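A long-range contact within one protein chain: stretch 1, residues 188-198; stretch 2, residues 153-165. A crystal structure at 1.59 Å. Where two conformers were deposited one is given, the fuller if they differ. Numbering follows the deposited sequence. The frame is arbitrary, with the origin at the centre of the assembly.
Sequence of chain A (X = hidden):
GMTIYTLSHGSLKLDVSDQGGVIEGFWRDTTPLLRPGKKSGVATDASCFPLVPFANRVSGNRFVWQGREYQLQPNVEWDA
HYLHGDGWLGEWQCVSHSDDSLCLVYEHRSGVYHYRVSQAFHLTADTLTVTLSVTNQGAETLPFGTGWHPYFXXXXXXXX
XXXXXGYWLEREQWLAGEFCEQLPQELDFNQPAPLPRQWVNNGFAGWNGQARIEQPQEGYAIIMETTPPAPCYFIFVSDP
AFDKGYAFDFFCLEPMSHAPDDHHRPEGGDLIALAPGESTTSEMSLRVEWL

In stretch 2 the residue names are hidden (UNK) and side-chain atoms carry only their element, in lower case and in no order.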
# COMPACT_ATOMS: atom_id res chain seq x y z
N ASP A 188 -1.41 -7.70 18.26
CA ASP A 188 0.03 -7.92 18.44
C ASP A 188 0.50 -9.02 17.51
O ASP A 188 0.29 -10.23 17.79
CB ASP A 188 0.33 -8.29 19.92
CG ASP A 188 1.83 -8.30 20.23
OD1 ASP A 188 2.63 -8.43 19.28
OD2 ASP A 188 2.22 -8.20 21.43
N PHE A 189 1.14 -8.61 16.41
CA PHE A 189 1.59 -9.52 15.37
C PHE A 189 3.09 -9.73 15.42
O PHE A 189 3.69 -10.20 14.44
CB PHE A 189 1.16 -9.00 13.98
CG PHE A 189 -0.31 -8.73 13.91
CD1 PHE A 189 -1.22 -9.78 13.97
CD2 PHE A 189 -0.80 -7.43 13.87
CE1 PHE A 189 -2.62 -9.50 13.93
CE2 PHE A 189 -2.17 -7.16 13.86
CZ PHE A 189 -3.08 -8.21 13.90
N ASN A 190 3.73 -9.44 16.55
CA ASN A 190 5.16 -9.76 16.68
C ASN A 190 5.45 -11.26 16.51
O ASN A 190 6.45 -11.65 15.90
CB ASN A 190 5.74 -9.25 18.00
CG ASN A 190 5.93 -7.74 18.00
OD1 ASN A 190 6.92 -7.24 17.45
ND2 ASN A 190 4.95 -7.01 18.53
N GLN A 191 4.56 -12.09 17.06
CA GLN A 191 4.54 -13.56 16.79
C GLN A 191 3.28 -13.82 15.91
O GLN A 191 2.30 -13.08 16.01
CB GLN A 191 4.47 -14.36 18.10
CG GLN A 191 5.77 -14.35 18.96
CD GLN A 191 7.02 -14.75 18.14
OE1 GLN A 191 7.90 -13.92 17.90
NE2 GLN A 191 7.05 -16.00 17.67
N PRO A 192 3.30 -14.87 15.06
CA PRO A 192 2.15 -15.13 14.22
C PRO A 192 0.82 -15.12 14.98
O PRO A 192 0.71 -15.76 16.03
CB PRO A 192 2.42 -16.53 13.67
CG PRO A 192 3.90 -16.70 13.78
CD PRO A 192 4.32 -15.93 14.99
N ALA A 193 -0.18 -14.41 14.45
CA ALA A 193 -1.45 -14.28 15.15
C ALA A 193 -2.58 -14.20 14.13
O ALA A 193 -2.38 -13.72 13.05
CB ALA A 193 -1.43 -13.01 16.01
N PRO A 194 -3.80 -14.63 14.52
CA PRO A 194 -4.95 -14.47 13.61
C PRO A 194 -5.35 -13.01 13.44
O PRO A 194 -5.03 -12.17 14.31
CB PRO A 194 -6.08 -15.23 14.33
CG PRO A 194 -5.68 -15.20 15.82
CD PRO A 194 -4.17 -15.25 15.82
N LEU A 195 -6.04 -12.70 12.34
CA LEU A 195 -6.68 -11.40 12.22
C LEU A 195 -7.91 -11.40 13.11
O LEU A 195 -8.66 -12.36 13.14
CB LEU A 195 -7.10 -11.08 10.78
CG LEU A 195 -6.06 -10.61 9.75
CD1 LEU A 195 -5.33 -9.31 10.14
CD2 LEU A 195 -5.06 -11.77 9.42
N PRO A 196 -8.15 -10.28 13.83
CA PRO A 196 -9.43 -10.12 14.51
C PRO A 196 -10.60 -10.22 13.53
O PRO A 196 -10.47 -9.77 12.39
CB PRO A 196 -9.37 -8.67 15.04
CG PRO A 196 -7.91 -8.28 15.02
CD PRO A 196 -7.23 -9.15 14.02
N ARG A 197 -11.72 -10.76 13.99
CA ARG A 197 -12.95 -10.84 13.20
C ARG A 197 -13.86 -9.68 13.54
O ARG A 197 -14.99 -9.87 14.03
CB ARG A 197 -13.66 -12.19 13.45
CG ARG A 197 -13.00 -13.35 12.70
CD ARG A 197 -12.64 -12.89 11.30
NE ARG A 197 -12.09 -13.93 10.43
CZ ARG A 197 -10.80 -14.27 10.36
NH1 ARG A 197 -9.90 -13.70 11.15
NH2 ARG A 197 -10.41 -15.21 9.52
N GLN A 198 -13.37 -8.48 13.27
CA GLN A 198 -14.06 -7.23 13.53
C GLN A 198 -13.26 -6.14 12.82
O GLN A 198 -12.12 -6.36 12.40
CB GLN A 198 -14.11 -6.91 15.03
CG GLN A 198 -12.74 -6.83 15.69
CD GLN A 198 -12.86 -6.67 17.19
OE1 GLN A 198 -12.69 -7.64 17.94
NE2 GLN A 198 -13.22 -5.48 17.64
N UNK A 153 -6.17 -12.68 0.65
CA UNK A 153 -7.28 -13.54 1.00
C UNK A 153 -7.27 -13.74 2.51
O UNK A 153 -6.22 -13.80 3.11
c UNK A 153 -5.80 -14.53 -0.62
c UNK A 153 -5.17 -13.32 -0.22
c UNK A 153 -6.97 -14.86 0.30
N UNK A 154 -8.45 -13.87 3.08
CA UNK A 154 -8.54 -14.18 4.51
C UNK A 154 -9.32 -15.42 4.77
O UNK A 154 -10.44 -15.56 4.29
c UNK A 154 -7.98 -13.21 7.44
c UNK A 154 -9.22 -13.01 5.25
c UNK A 154 -10.03 -11.78 7.34
c UNK A 154 -9.34 -13.05 6.76
N UNK A 155 -8.73 -16.31 5.57
CA UNK A 155 -9.35 -17.54 6.02
C UNK A 155 -9.36 -17.53 7.55
O UNK A 155 -8.50 -16.86 8.15
c UNK A 155 -8.51 -18.72 5.49
o UNK A 155 -8.66 -19.86 6.29
N UNK A 156 -10.28 -18.31 8.18
CA UNK A 156 -10.25 -18.47 9.64
C UNK A 156 -8.88 -18.94 10.08
O UNK A 156 -8.49 -18.69 11.21
c UNK A 156 -11.30 -19.54 9.92
c UNK A 156 -11.45 -18.98 7.59
c UNK A 156 -12.23 -19.48 8.80
N UNK A 157 -8.15 -19.62 9.17
CA UNK A 157 -6.84 -20.22 9.55
C UNK A 157 -5.68 -19.24 9.29
O UNK A 157 -4.58 -19.52 9.74
c UNK A 157 -7.76 -22.38 8.54
c UNK A 157 -6.56 -21.48 8.74
c UNK A 157 -8.43 -22.84 9.77
o UNK A 157 -7.84 -22.89 10.85
n UNK A 157 -9.68 -23.34 9.59
N UNK A 158 -5.88 -18.18 8.54
CA UNK A 158 -4.78 -17.20 8.24
C UNK A 158 -4.15 -16.61 9.51
O UNK A 158 -4.84 -16.34 10.51
o UNK A 158 -5.96 -16.50 6.23
c UNK A 158 -4.19 -15.12 6.93
c UNK A 158 -5.31 -16.01 7.39
N UNK A 159 -2.82 -16.43 9.47
CA UNK A 159 -2.06 -15.82 10.56
C UNK A 159 -1.02 -14.89 9.92
O UNK A 159 -0.53 -15.16 8.85
c UNK A 159 -1.74 -18.68 13.20
n UNK A 159 -0.42 -19.18 12.81
c UNK A 159 -1.37 -16.87 11.45
c UNK A 159 0.49 -19.63 13.68
c UNK A 159 -2.38 -17.87 12.12
n UNK A 159 1.68 -20.06 13.25
n UNK A 159 0.21 -19.67 14.97
N UNK A 160 -0.75 -13.76 10.57
CA UNK A 160 0.31 -12.85 10.14
C UNK A 160 1.29 -12.55 11.27
O UNK A 160 0.97 -12.71 12.46
c UNK A 160 -1.31 -9.27 10.36
c UNK A 160 -0.26 -11.50 9.63
c UNK A 160 -1.20 -11.75 8.46
c UNK A 160 -0.97 -10.74 10.74
N UNK A 161 2.48 -12.16 10.84
CA UNK A 161 3.57 -11.81 11.74
C UNK A 161 4.29 -10.60 11.15
O UNK A 161 4.68 -10.61 10.00
c UNK A 161 6.63 -13.76 13.15
o UNK A 161 6.70 -14.67 12.32
c UNK A 161 5.61 -12.64 13.00
c UNK A 161 4.56 -12.94 11.92
n UNK A 161 7.41 -13.69 14.21
N UNK A 162 4.37 -9.54 11.94
CA UNK A 162 4.93 -8.27 11.48
C UNK A 162 5.36 -7.47 12.72
O UNK A 162 4.52 -7.01 13.48
c UNK A 162 3.90 -7.47 10.66
N UNK A 163 6.65 -7.38 12.95
CA UNK A 163 7.21 -6.67 14.11
C UNK A 163 6.58 -5.31 14.34
O UNK A 163 6.37 -4.58 13.40
c UNK A 163 9.44 -5.68 14.98
o UNK A 163 11.66 -6.55 14.70
c UNK A 163 8.72 -6.53 13.93
c UNK A 163 10.92 -5.56 14.66
n UNK A 163 11.36 -4.35 14.29
N UNK A 164 6.28 -4.98 15.60
CA UNK A 164 5.73 -3.69 15.96
C UNK A 164 6.03 -3.38 17.41
O UNK A 164 5.98 -4.26 18.27
c UNK A 164 4.20 -3.63 15.72
N UNK A 165 6.39 -2.12 17.66
CA UNK A 165 6.68 -1.68 19.02
C UNK A 165 5.62 -0.76 19.59
O UNK A 165 5.80 -0.24 20.70
c UNK A 165 8.05 -0.97 19.05
o UNK A 165 7.98 0.23 18.30
O HOH W 1 -12.42 -15.59 7.09
O HOH W 2 -7.30 -15.19 10.75

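Position 153 carries three side-chain carbons that close a ring onto its own backbone N, and it lies out of reach of stretch 1, so it is Pro 153. At 154 four carbons fork at the second; one end carbon lies 3.8 Å from Leu 195 CD2, and the forking carbon sits over one face of the Arg 197 guanidinium. This is Leu 154, which points toward stretch 1 and offers an aliphatic branch that can cover a flat surface.

Position 155 has one carbon and one oxygen, which point away from stretch 1; only its backbone makes a bond there, the O of 155 accepting a weak hydrogen bond from Arg 197 NH2 (2.9 Å). It is Ser 155. Position 156 again closes three carbons onto N, and its CA lies 3.3 Å from Arg 197 NH2. Pro 156 has a phi of -54°, which suits the second place of the type I turn that begins at Ser 155. At 157 three carbons end in one oxygen and one nitrogen, an amide that makes no contact with stretch 1: Gln 157. Its backbone N donates to Ser 155 OG (2.9 Å).

Position 158 bears one carbon that carries an oxygen and a carbon, the latter 4.3 Å from Leu 195 CD2. Thr 158 closes the turn: its OG1 accepts from Ser 155 N (2.9 Å), while its methyl CG2 faces the leucine. One side chain thus serves both a polar turn and an apolar neighbour.

Three carbons, a nitrogen, then a carbon with two more nitrogens make up 159, and Pro 192 CB lies over one face of this end group, 3.6 Å from a terminal nitrogen of 159. Arg 159 suits the place because its polar atoms can still bond elsewhere in the structure. Position 160 has four carbons, forked at the first, with one arm two carbons long; the end of that arm stands over the Phe 189 ring, 3.7 Å from its centroid, and the short arm lies 4.0 Å from Leu 195 CD2. Ile 160 suits this buried place.

At 161 three carbons again end in oxygen and nitrogen, the nitrogen of 161 donating to Asn 190 O (2.8 Å). Gln 161 is extended, both chi1 and chi2 being t, and the bond requires its amide nitrogen. At 162 there is a single carbon, and the backbone N of 162 donates to Phe 189 O (2.7 Å): small, buried Ala 162.

Position 163 has three carbons and a terminal oxygen and nitrogen; its CA lies 3.4 Å from Asn 190 OD1, and its CB also touches stretch 1. Gln 163 points away overall and is exposed, as suits a long polar chain. One carbon marks 164, whose backbone meets the Asn 190 amide twice: N of 164 donates to Asn 190 OD1 (3.0 Å), and O of 164 accepts from Asn 190 ND2 (2.9 Å). It is Ala 164. Position 165, one carbon and one oxygen without contact, is Ser 165, which points away.

The contact works as a short antiparallel pairing extended by side chains. Ala 193 and Ile 160 exchange backbone bonds, Ala 193 N to Ile 160 O (2.9 Å) and Ile 160 N to Ala 193 O (3.0 Å). Phe 189, Leu 195, Leu 154 and Ile 160 supply apolar packing, while the Asn 190 amide pairs with backbone beyond the strand.

Stretch 2 153-165: PLSPQTRIQAQAS
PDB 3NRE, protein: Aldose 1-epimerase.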